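Local coordinates for beta-galactosidase/beta-glucuronidase (Faecalibacterium prausnitzii L2-6, PDB 6MVF), which binds FMN and acts as a beta-glucuronidase of glycoside hydrolase family 2 in a human gut bacterium, at residues A[180-188]-A[196-204]; A[272-281]-A[386-394]. One frame throughout, in Å; residues are numbered along the deposited sequence.

Interaction 1 of 2, residues A[180-188]-A[196-204]; sequences GPGIMVTPK and TFEIKSFVT. With FMN (flavin mononucleotide), chain G.
Met184 and Phe202, on facing arms of a beta hairpin, come together against the same side of the flavin. The Phe202 ring lies over the isoalloxazine, with FMN C4A 3.3 Å above its plane and Phe202 CE2 3.4 Å from FMN N5. Met184 SD sits at the edge of that ring, 4.3 Å from Phe202 CZ, and 3.7 Å from FMN C8. A bend at chi3 (-63°) carries CE onward to the flavin methyl C8M. Behind them, the antiparallel ladder sets the register. Met184 N donates to Lys200 O at 2.8 Å, almost straight at 172°, and Lys200 N returns the bond; Thr186 with Glu198 and Lys188 with Thr196 repeat the pattern. Past Ser201 the last rung is more bent: Phe202 N meets Gly182 O at 3.1 Å, with the donor tilted 26° from the carbonyl plane. The other face is largely apolar, apart from Ser201 OG, hydrogen-bonded to Tyr214. Ile183 CD1 runs alongside Ile199 CG2 at 3.9 Å, and Pro187 CB covers a face of the Phe197 ring. This layer packs on strands 211-217, 254-262 and 265-274, the opposing sheet of an immunoglobulin-like sandwich, while strand 195-204 pairs with strand 236-240.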
loop_
_atom_site.group_PDB
_atom_site.type_symbol
_atom_site.label_atom_id
_atom_site.label_comp_id
_atom_site.label_asym_id
_atom_site.label_seq_id
_atom_site.Cartn_x
_atom_site.Cartn_y
_atom_site.Cartn_z
ATOM N N GLY A 180 -21.287 7.378 23.414
ATOM C CA GLY A 180 -21.460 6.009 22.997
ATOM C C GLY A 180 -21.576 5.884 21.497
ATOM O O GLY A 180 -21.644 6.871 20.743
ATOM N N PRO A 181 -21.578 4.637 21.026
ATOM C CA PRO A 181 -21.590 4.399 19.573
ATOM C C PRO A 181 -22.972 4.497 18.935
ATOM O O PRO A 181 -23.064 4.574 17.698
ATOM C CB PRO A 181 -21.023 2.980 19.454
ATOM C CG PRO A 181 -21.436 2.310 20.756
ATOM C CD PRO A 181 -21.429 3.397 21.813
ATOM N N GLY A 182 -24.042 4.505 19.727
ATOM C CA GLY A 182 -25.387 4.488 19.188
ATOM C C GLY A 182 -25.979 3.108 19.012
ATOM O O GLY A 182 -27.115 2.993 18.545
ATOM N N ILE A 183 -25.251 2.057 19.376
ATOM C CA ILE A 183 -25.737 0.690 19.215
ATOM C C ILE A 183 -25.120 -0.172 20.312
ATOM O O ILE A 183 -23.945 -0.014 20.662
ATOM C CB ILE A 183 -25.422 0.170 17.792
ATOM C CG1 ILE A 183 -26.113 -1.160 17.520
ATOM C CG2 ILE A 183 -23.928 0.059 17.568
ATOM C CD1 ILE A 183 -26.073 -1.554 16.066
ATOM N N MET A 184 -25.935 -1.043 20.899
ATOM C CA MET A 184 -25.453 -2.036 21.844
ATOM C C MET A 184 -25.818 -3.439 21.358
ATOM O O MET A 184 -26.899 -3.665 20.795
ATOM C CB MET A 184 -25.992 -1.773 23.250
ATOM C CG MET A 184 -27.477 -1.901 23.386
ATOM S SD MET A 184 -27.979 -1.486 25.062
ATOM C CE MET A 184 -27.165 -2.767 26.032
ATOM N N VAL A 185 -24.886 -4.371 21.541
ATOM C CA VAL A 185 -24.991 -5.706 20.967
ATOM C C VAL A 185 -24.640 -6.706 22.052
ATOM O O VAL A 185 -23.524 -6.685 22.579
ATOM C CB VAL A 185 -24.066 -5.892 19.744
ATOM C CG1 VAL A 185 -24.297 -7.247 19.100
ATOM C CG2 VAL A 185 -24.243 -4.742 18.711
ATOM N N THR A 186 -25.574 -7.592 22.367
ATOM C CA THR A 186 -25.316 -8.662 23.315
ATOM C C THR A 186 -25.331 -9.992 22.585
ATOM O O THR A 186 -26.404 -10.522 22.280
ATOM C CB THR A 186 -26.359 -8.641 24.435
ATOM O OG1 THR A 186 -26.397 -7.334 25.028
ATOM C CG2 THR A 186 -26.029 -9.675 25.498
ATOM N N PRO A 187 -24.178 -10.555 22.245
ATOM C CA PRO A 187 -24.148 -11.872 21.600
ATOM C C PRO A 187 -24.117 -12.997 22.621
ATOM O O PRO A 187 -23.384 -12.945 23.608
ATOM C CB PRO A 187 -22.836 -11.836 20.793
ATOM C CG PRO A 187 -22.337 -10.375 20.867
ATOM C CD PRO A 187 -22.880 -9.865 22.149
ATOM N N LYS A 188 -24.907 -14.042 22.377
ATOM C CA LYS A 188 -24.860 -15.206 23.266
ATOM C C LYS A 188 -24.926 -16.509 22.477
ATOM O O LYS A 188 -25.728 -16.636 21.535
ATOM C CB LYS A 188 -25.990 -15.200 24.309
ATOM C CG LYS A 188 -25.870 -14.100 25.345
ATOM C CD LYS A 188 -27.077 -14.075 26.265
ATOM C CE LYS A 188 -26.983 -12.957 27.303
ATOM N NZ LYS A 188 -25.972 -13.244 28.350
ATOM N N THR A 196 -27.421 -15.852 19.377
ATOM C CA THR A 196 -28.350 -14.739 19.340
ATOM C C THR A 196 -27.553 -13.455 19.517
ATOM O O THR A 196 -26.571 -13.420 20.266
ATOM C CB THR A 196 -29.414 -14.850 20.435
ATOM O OG1 THR A 196 -28.760 -15.023 21.697
ATOM C CG2 THR A 196 -30.339 -16.028 20.181
ATOM N N PHE A 197 -27.955 -12.423 18.789
ATOM C CA PHE A 197 -27.417 -11.076 18.927
ATOM C C PHE A 197 -28.619 -10.238 19.301
ATOM O O PHE A 197 -29.426 -9.902 18.429
ATOM C CB PHE A 197 -26.784 -10.565 17.635
ATOM C CG PHE A 197 -25.613 -11.374 17.175
ATOM C CD1 PHE A 197 -25.777 -12.676 16.726
ATOM C CD2 PHE A 197 -24.333 -10.827 17.186
ATOM C CE1 PHE A 197 -24.672 -13.422 16.303
ATOM C CE2 PHE A 197 -23.221 -11.562 16.758
ATOM C CZ PHE A 197 -23.382 -12.853 16.306
ATOM N N GLU A 198 -28.782 -9.958 20.586
ATOM C CA GLU A 198 -29.752 -8.961 20.994
ATOM C C GLU A 198 -29.133 -7.613 20.709
ATOM O O GLU A 198 -28.044 -7.311 21.198
ATOM C CB GLU A 198 -30.105 -9.101 22.468
ATOM C CG GLU A 198 -30.627 -10.475 22.819
ATOM C CD GLU A 198 -30.697 -10.699 24.324
ATOM O OE1 GLU A 198 -31.618 -10.126 24.958
ATOM O OE2 GLU A 198 -29.825 -11.427 24.872
ATOM N N ILE A 199 -29.810 -6.819 19.899
ATOM C CA ILE A 199 -29.308 -5.541 19.424
ATOM C C ILE A 199 -30.309 -4.454 19.794
ATOM O O ILE A 199 -31.527 -4.649 19.668
ATOM C CB ILE A 199 -29.095 -5.587 17.895
ATOM C CG1 ILE A 199 -28.144 -6.724 17.535
ATOM C CG2 ILE A 199 -28.594 -4.243 17.357
ATOM C CD1 ILE A 199 -28.287 -7.130 16.097
ATOM N N LYS A 200 -29.798 -3.317 20.247
ATOM C CA LYS A 200 -30.594 -2.101 20.319
ATOM C C LYS A 200 -29.773 -0.939 19.781
ATOM O O LYS A 200 -28.603 -0.779 20.141
ATOM C CB LYS A 200 -31.064 -1.813 21.750
ATOM C CG LYS A 200 -32.083 -0.658 21.854
ATOM C CD LYS A 200 -33.159 -0.971 22.907
ATOM C CE LYS A 200 -33.957 0.260 23.352
ATOM N NZ LYS A 200 -33.671 0.603 24.794
ATOM N N SER A 201 -30.371 -0.148 18.905
ATOM C CA SER A 201 -29.772 1.099 18.454
ATOM C C SER A 201 -30.676 2.255 18.871
ATOM O O SER A 201 -31.815 2.060 19.303
ATOM C CB SER A 201 -29.541 1.099 16.941
ATOM O OG SER A 201 -30.763 0.962 16.230
ATOM N N PHE A 202 -30.160 3.473 18.742
ATOM C CA PHE A 202 -30.827 4.648 19.291
ATOM C C PHE A 202 -30.808 5.751 18.252
ATOM O O PHE A 202 -29.736 6.182 17.820
ATOM C CB PHE A 202 -30.152 5.098 20.585
ATOM C CG PHE A 202 -30.079 4.012 21.612
ATOM C CD1 PHE A 202 -31.149 3.773 22.462
ATOM C CD2 PHE A 202 -28.958 3.202 21.706
ATOM C CE1 PHE A 202 -31.099 2.757 23.396
ATOM C CE2 PHE A 202 -28.895 2.190 22.645
ATOM C CZ PHE A 202 -29.971 1.966 23.489
ATOM N N VAL A 203 -31.990 6.208 17.855
ATOM C CA VAL A 203 -32.133 7.154 16.760
ATOM C C VAL A 203 -32.587 8.495 17.325
ATOM O O VAL A 203 -33.591 8.573 18.043
ATOM C CB VAL A 203 -33.106 6.629 15.695
ATOM C CG1 VAL A 203 -33.108 7.556 14.474
ATOM C CG2 VAL A 203 -32.727 5.186 15.305
ATOM N N THR A 204 -31.821 9.539 17.017
ATOM C CA THR A 204 -32.215 10.918 17.261
ATOM C C THR A 204 -33.147 11.361 16.144
ATOM O O THR A 204 -32.838 11.188 14.961
ATOM C CB THR A 204 -30.977 11.830 17.318
ATOM O OG1 THR A 204 -30.108 11.404 18.376
ATOM C CG2 THR A 204 -31.360 13.311 17.517
HETATM N N1 FMN G . -29.829 5.651 25.394
HETATM C C2 FMN G . -29.723 6.539 24.402
HETATM O O2 FMN G . -30.571 7.417 24.236
HETATM N N3 FMN G . -28.713 6.550 23.560
HETATM C C4 FMN G . -27.745 5.689 23.609
HETATM O O4 FMN G . -26.811 5.707 22.823
HETATM C C4A FMN G . -27.800 4.702 24.630
HETATM N N5 FMN G . -26.820 3.845 24.691
HETATM C C5A FMN G . -26.804 2.904 25.612
HETATM C C6 FMN G . -25.760 2.016 25.640
HETATM C C7 FMN G . -25.727 1.039 26.570
HETATM C C7M FMN G . -24.595 0.088 26.595
HETATM C C8 FMN G . -26.795 0.952 27.558
HETATM C C8M FMN G . -26.755 -0.110 28.599
HETATM C C9 FMN G . -27.842 1.846 27.523
HETATM C C9A FMN G . -27.894 2.823 26.577
HETATM N N10 FMN G . -28.930 3.744 26.558
HETATM C C10 FMN G . -28.911 4.716 25.559
HETATM C "C1'" FMN G . -29.989 3.556 27.540
HETATM C "C2'" FMN G . -30.279 4.552 28.637
HETATM O "O2'" FMN G . -29.406 4.122 29.650
HETATM C "C3'" FMN G . -31.671 4.417 29.212
HETATM O "O3'" FMN G . -32.494 3.726 28.297
HETATM C "C4'" FMN G . -32.380 5.728 29.465
HETATM O "O4'" FMN G . -32.114 6.546 28.335
HETATM C "C5'" FMN G . -31.990 6.420 30.772
HETATM O "O5'" FMN G . -30.996 7.407 30.561
HETATM P P FMN G . -30.136 8.059 31.720
HETATM O O1P FMN G . -29.895 9.417 31.193
HETATM O O2P FMN G . -31.000 7.971 32.943
HETATM O O3P FMN G . -28.882 7.276 31.919
HETATM O O HOH W 1 -28.124 -12.754 22.750
#

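Interaction 2 of 2, residues A[272-281]-A[386-394]; sequences ANVGVRSYTV and YNHPSILFW. With FMN (flavin mononucleotide), chain G.
Asn387 lies beside Val274 where the beta-sandwich domain of this family 2 hydrolase meets its TIM barrel, and side chains of the sandwich side reach backbone carbonyls of the barrel side. Here the chain leaves helix 368-385, makes a type I turn from His388 to Ile391 and enters barrel strand 391-398. Tyr386, first in the segment, touches the flavin, its CG 3.7 Å from FMN C7M. At Asn387, CB and the backbone O approach Val274 CG1, while the amide turns to the sandwich hairpin and ND2 donates to Ile183 O. A water ties Asn387 O to Gly275 N. His388 turns away from the junction, its ring nitrogens hydrogen-bonded to Asp348 and Gln341, and Pro389 then fills the interface: CB and CG of its ring rest on the Gly275 backbone, with CG 3.3 Å from Gly275 N.

Arg277 reaches the carbonyls of the turn, its chain, bent at chi2 (-82°), bringing the guanidinium edge to them. NE donates to Pro389 O at 2.8 Å, close to the guanidinium plane and on a lone pair of the carbonyl. NH2 makes a weak bond to Ile391 O, which also receives Arg427 NE. The Leu392 side chain runs antiparallel to those of Arg277 and Tyr279, with its CD2 by Arg277 NE. Its CB sits over the Tyr279 ring in a CH-pi contact, 4.2 Å from the ring centroid, and the phenol OH gives a weak hydrogen bond to Leu392 O at 2.7 Å. Leu392 thus meets the tyrosine at both its ring face and its hydroxyl, while Tyr279 CE1 lies over a face of the Arg277 guanidinium. Strand 391-398 carries on to Phe393, whose ring takes Val281 at its edge, Val281 CG2 lying 4.0 Å from Phe393 CE1.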
loop_
_atom_site.group_PDB
_atom_site.type_symbol
_atom_site.label_atom_id
_atom_site.label_comp_id
_atom_site.label_asym_id
_atom_site.label_seq_id
_atom_site.Cartn_x
_atom_site.Cartn_y
_atom_site.Cartn_z
ATOM N N ALA A 272 -20.310 -2.281 14.412
ATOM C CA ALA A 272 -19.672 -2.756 15.626
ATOM C C ALA A 272 -19.120 -4.156 15.392
ATOM O O ALA A 272 -19.823 -5.031 14.877
ATOM C CB ALA A 272 -20.668 -2.763 16.793
ATOM N N ASN A 273 -17.867 -4.361 15.781
ATOM C CA ASN A 273 -17.268 -5.684 15.814
ATOM C C ASN A 273 -17.563 -6.326 17.165
ATOM O O ASN A 273 -17.397 -5.691 18.218
ATOM C CB ASN A 273 -15.768 -5.594 15.557
ATOM C CG ASN A 273 -15.456 -5.015 14.183
ATOM O OD1 ASN A 273 -16.320 -4.970 13.305
ATOM N ND2 ASN A 273 -14.217 -4.595 13.984
ATOM N N VAL A 274 -18.058 -7.565 17.135
ATOM C CA VAL A 274 -18.486 -8.246 18.345
ATOM C C VAL A 274 -18.059 -9.701 18.256
ATOM O O VAL A 274 -17.782 -10.232 17.175
ATOM C CB VAL A 274 -20.018 -8.139 18.573
ATOM C CG1 VAL A 274 -20.461 -6.665 18.645
ATOM C CG2 VAL A 274 -20.770 -8.900 17.495
ATOM N N GLY A 275 -17.998 -10.340 19.421
ATOM C CA GLY A 275 -17.640 -11.739 19.501
ATOM C C GLY A 275 -18.639 -12.490 20.354
ATOM O O GLY A 275 -19.290 -11.922 21.230
ATOM N N VAL A 276 -18.752 -13.787 20.076
ATOM C CA VAL A 276 -19.659 -14.686 20.781
ATOM C C VAL A 276 -18.839 -15.506 21.777
ATOM O O VAL A 276 -18.023 -16.346 21.383
ATOM C CB VAL A 276 -20.410 -15.600 19.799
ATOM C CG1 VAL A 276 -21.582 -16.265 20.487
ATOM C CG2 VAL A 276 -20.852 -14.809 18.568
ATOM N N ARG A 277 -19.053 -15.282 23.071
ATOM C CA ARG A 277 -18.423 -16.119 24.082
ATOM C C ARG A 277 -19.257 -16.074 25.342
ATOM O O ARG A 277 -19.929 -15.083 25.620
ATOM C CB ARG A 277 -16.984 -15.689 24.411
ATOM C CG ARG A 277 -16.853 -14.467 25.289
ATOM C CD ARG A 277 -16.982 -13.220 24.472
ATOM N NE ARG A 277 -16.938 -12.003 25.269
ATOM C CZ ARG A 277 -17.972 -11.540 25.961
ATOM N NH1 ARG A 277 -19.114 -12.233 25.967
ATOM N NH2 ARG A 277 -17.860 -10.404 26.659
ATOM N N SER A 278 -19.200 -17.162 26.097
ATOM C CA SER A 278 -19.652 -17.196 27.476
ATOM C C SER A 278 -18.467 -17.596 28.343
ATOM O O SER A 278 -17.470 -18.129 27.849
ATOM C CB SER A 278 -20.817 -18.172 27.667
ATOM O OG SER A 278 -20.491 -19.465 27.170
ATOM N N TYR A 279 -18.576 -17.322 29.641
ATOM C CA TYR A 279 -17.442 -17.533 30.525
ATOM C C TYR A 279 -17.922 -17.557 31.970
ATOM O O TYR A 279 -18.940 -16.959 32.321
ATOM C CB TYR A 279 -16.346 -16.465 30.324
ATOM C CG TYR A 279 -16.775 -15.029 30.574
ATOM C CD1 TYR A 279 -17.376 -14.275 29.575
ATOM C CD2 TYR A 279 -16.553 -14.417 31.804
ATOM C CE1 TYR A 279 -17.769 -12.961 29.788
ATOM C CE2 TYR A 279 -16.942 -13.094 32.031
ATOM C CZ TYR A 279 -17.551 -12.372 31.008
ATOM O OH TYR A 279 -17.933 -11.062 31.205
ATOM N N THR A 280 -17.164 -18.263 32.805
ATOM C CA THR A 280 -17.497 -18.433 34.205
ATOM C C THR A 280 -16.218 -18.318 35.017
ATOM O O THR A 280 -15.128 -18.649 34.534
ATOM C CB THR A 280 -18.185 -19.790 34.454
ATOM O OG1 THR A 280 -17.419 -20.831 33.835
ATOM C CG2 THR A 280 -19.590 -19.808 33.850
ATOM N N VAL A 281 -16.354 -17.803 36.237
ATOM C CA VAL A 281 -15.313 -17.892 37.254
ATOM C C VAL A 281 -15.924 -18.528 38.491
ATOM O O VAL A 281 -16.954 -18.056 38.985
ATOM C CB VAL A 281 -14.708 -16.521 37.611
ATOM C CG1 VAL A 281 -13.593 -16.713 38.613
ATOM C CG2 VAL A 281 -14.199 -15.795 36.374
ATOM N N TYR A 386 -19.179 -1.182 25.544
ATOM C CA TYR A 386 -20.090 -2.304 25.740
ATOM C C TYR A 386 -19.950 -3.383 24.663
ATOM O O TYR A 386 -20.178 -4.561 24.947
ATOM C CB TYR A 386 -21.531 -1.804 25.792
ATOM C CG TYR A 386 -22.513 -2.914 26.094
ATOM C CD1 TYR A 386 -23.164 -3.594 25.069
ATOM C CD2 TYR A 386 -22.771 -3.297 27.406
ATOM C CE1 TYR A 386 -24.057 -4.617 25.349
ATOM C CE2 TYR A 386 -23.656 -4.311 27.695
ATOM C CZ TYR A 386 -24.302 -4.967 26.668
ATOM O OH TYR A 386 -25.190 -5.981 26.962
ATOM N N ASN A 387 -19.584 -3.020 23.428
ATOM C CA ASN A 387 -19.610 -4.019 22.365
ATOM C C ASN A 387 -18.321 -4.825 22.218
ATOM O O ASN A 387 -18.316 -5.796 21.456
ATOM C CB ASN A 387 -19.965 -3.354 21.044
ATOM C CG ASN A 387 -21.336 -2.715 21.088
ATOM O OD1 ASN A 387 -22.246 -3.210 21.779
ATOM N ND2 ASN A 387 -21.491 -1.588 20.374
ATOM N N HIS A 388 -17.256 -4.486 22.949
ATOM C CA HIS A 388 -15.984 -5.189 22.827
ATOM C C HIS A 388 -16.048 -6.593 23.416
ATOM O O HIS A 388 -16.236 -6.728 24.633
ATOM C CB HIS A 388 -14.903 -4.409 23.536
ATOM C CG HIS A 388 -14.621 -3.076 22.930
ATOM N ND1 HIS A 388 -14.001 -2.933 21.704
ATOM C CD2 HIS A 388 -14.839 -1.823 23.392
ATOM C CE1 HIS A 388 -13.854 -1.648 21.437
ATOM N NE2 HIS A 388 -14.366 -0.953 22.440
ATOM N N PRO A 389 -15.877 -7.662 22.619
ATOM C CA PRO A 389 -15.900 -9.011 23.215
ATOM C C PRO A 389 -14.706 -9.284 24.115
ATOM O O PRO A 389 -14.795 -10.161 24.986
ATOM C CB PRO A 389 -15.918 -9.946 21.996
ATOM C CG PRO A 389 -15.304 -9.150 20.884
ATOM C CD PRO A 389 -15.700 -7.711 21.151
ATOM N N SER A 390 -13.606 -8.543 23.950
ATOM C CA SER A 390 -12.422 -8.818 24.753
ATOM C C SER A 390 -12.637 -8.420 26.211
ATOM O O SER A 390 -11.987 -8.970 27.103
ATOM C CB SER A 390 -11.193 -8.103 24.166
ATOM O OG SER A 390 -11.293 -6.683 24.300
ATOM N N ILE A 391 -13.528 -7.473 26.479
ATOM C CA ILE A 391 -13.734 -7.011 27.849
ATOM C C ILE A 391 -14.604 -8.024 28.581
ATOM O O ILE A 391 -15.761 -8.247 28.212
ATOM C CB ILE A 391 -14.357 -5.603 27.884
ATOM C CG1 ILE A 391 -13.423 -4.612 27.175
ATOM C CG2 ILE A 391 -14.644 -5.182 29.335
ATOM C CD1 ILE A 391 -13.877 -3.165 27.181
ATOM N N LEU A 392 -14.044 -8.653 29.613
ATOM C CA LEU A 392 -14.794 -9.612 30.420
ATOM C C LEU A 392 -15.092 -9.127 31.837
ATOM O O LEU A 392 -16.096 -9.539 32.421
ATOM C CB LEU A 392 -14.047 -10.952 30.491
ATOM C CG LEU A 392 -13.552 -11.584 29.186
ATOM C CD1 LEU A 392 -13.149 -13.012 29.462
ATOM C CD2 LEU A 392 -14.597 -11.517 28.083
ATOM N N PHE A 393 -14.284 -8.218 32.378
ATOM C CA PHE A 393 -14.418 -7.748 33.743
ATOM C C PHE A 393 -14.373 -6.224 33.796
ATOM O O PHE A 393 -13.506 -5.597 33.178
ATOM C CB PHE A 393 -13.304 -8.343 34.595
ATOM C CG PHE A 393 -13.049 -9.797 34.328
ATOM C CD1 PHE A 393 -13.716 -10.780 35.056
ATOM C CD2 PHE A 393 -12.125 -10.188 33.373
ATOM C CE1 PHE A 393 -13.479 -12.139 34.824
ATOM C CE2 PHE A 393 -11.881 -11.525 33.128
ATOM C CZ PHE A 393 -12.561 -12.513 33.862
ATOM N N TRP A 394 -15.315 -5.635 34.519
ATOM C CA TRP A 394 -15.283 -4.221 34.868
ATOM C C TRP A 394 -14.715 -4.100 36.276
ATOM O O TRP A 394 -15.215 -4.744 37.202
ATOM C CB TRP A 394 -16.681 -3.586 34.825
ATOM C CG TRP A 394 -17.461 -3.662 33.526
ATOM C CD1 TRP A 394 -18.692 -4.251 33.339
ATOM C CD2 TRP A 394 -17.093 -3.101 32.255
ATOM N NE1 TRP A 394 -19.099 -4.103 32.039
ATOM C CE2 TRP A 394 -18.144 -3.403 31.346
ATOM C CE3 TRP A 394 -15.981 -2.384 31.795
ATOM C CZ2 TRP A 394 -18.112 -3.011 29.986
ATOM C CZ3 TRP A 394 -15.943 -1.990 30.438
ATOM C CH2 TRP A 394 -17.011 -2.309 29.551
HETATM N N1 FMN G . -29.829 5.651 25.394
HETATM C C2 FMN G . -29.723 6.539 24.402
HETATM O O2 FMN G . -30.571 7.417 24.236
HETATM N N3 FMN G . -28.713 6.550 23.560
HETATM C C4 FMN G . -27.745 5.689 23.609
HETATM O O4 FMN G . -26.811 5.707 22.823
HETATM C C4A FMN G . -27.800 4.702 24.630
HETATM N N5 FMN G . -26.820 3.845 24.691
HETATM C C5A FMN G . -26.804 2.904 25.612
HETATM C C6 FMN G . -25.760 2.016 25.640
HETATM C C7 FMN G . -25.727 1.039 26.570
HETATM C C7M FMN G . -24.595 0.088 26.595
HETATM C C8 FMN G . -26.795 0.952 27.558
HETATM C C8M FMN G . -26.755 -0.110 28.599
HETATM C C9 FMN G . -27.842 1.846 27.523
HETATM C C9A FMN G . -27.894 2.823 26.577
HETATM N N10 FMN G . -28.930 3.744 26.558
HETATM C C10 FMN G . -28.911 4.716 25.559
HETATM C "C1'" FMN G . -29.989 3.556 27.540
HETATM C "C2'" FMN G . -30.279 4.552 28.637
HETATM O "O2'" FMN G . -29.406 4.122 29.650
HETATM C "C3'" FMN G . -31.671 4.417 29.212
HETATM O "O3'" FMN G . -32.494 3.726 28.297
HETATM C "C4'" FMN G . -32.380 5.728 29.465
HETATM O "O4'" FMN G . -32.114 6.546 28.335
HETATM C "C5'" FMN G . -31.990 6.420 30.772
HETATM O "O5'" FMN G . -30.996 7.407 30.561
HETATM P P FMN G . -30.136 8.059 31.720
HETATM O O1P FMN G . -29.895 9.417 31.193
HETATM O O2P FMN G . -31.000 7.971 32.943
HETATM O O3P FMN G . -28.882 7.276 31.919
HETATM O O HOH W 2 -19.090 -8.596 21.463
#

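In the fold
Interactions 1 and 2, with centres 14 Å apart, follow one another along the chain and meet near the dimethyl end of the flavin. Asn387 OD1 accepts a probable hydrogen bond from Val185 N at 2.9 Å, so one amide from the barrel side reads the outer edge of strand 183-189. A second probable bond, 2.7 Å between Thr186 OG1 and Tyr386 OH, joins them farther along, and Pro187 CG packs 3.4 Å from Gly275 O. Both contacts touch FMN: Phe202 and Met184 come from the sandwich, Tyr386 from the barrel side at the C7 methyl, which makes the cofactor site an interdomain one. Asp174 and Tyr177 bind FMN as well, and Lys379 also lines the pocket.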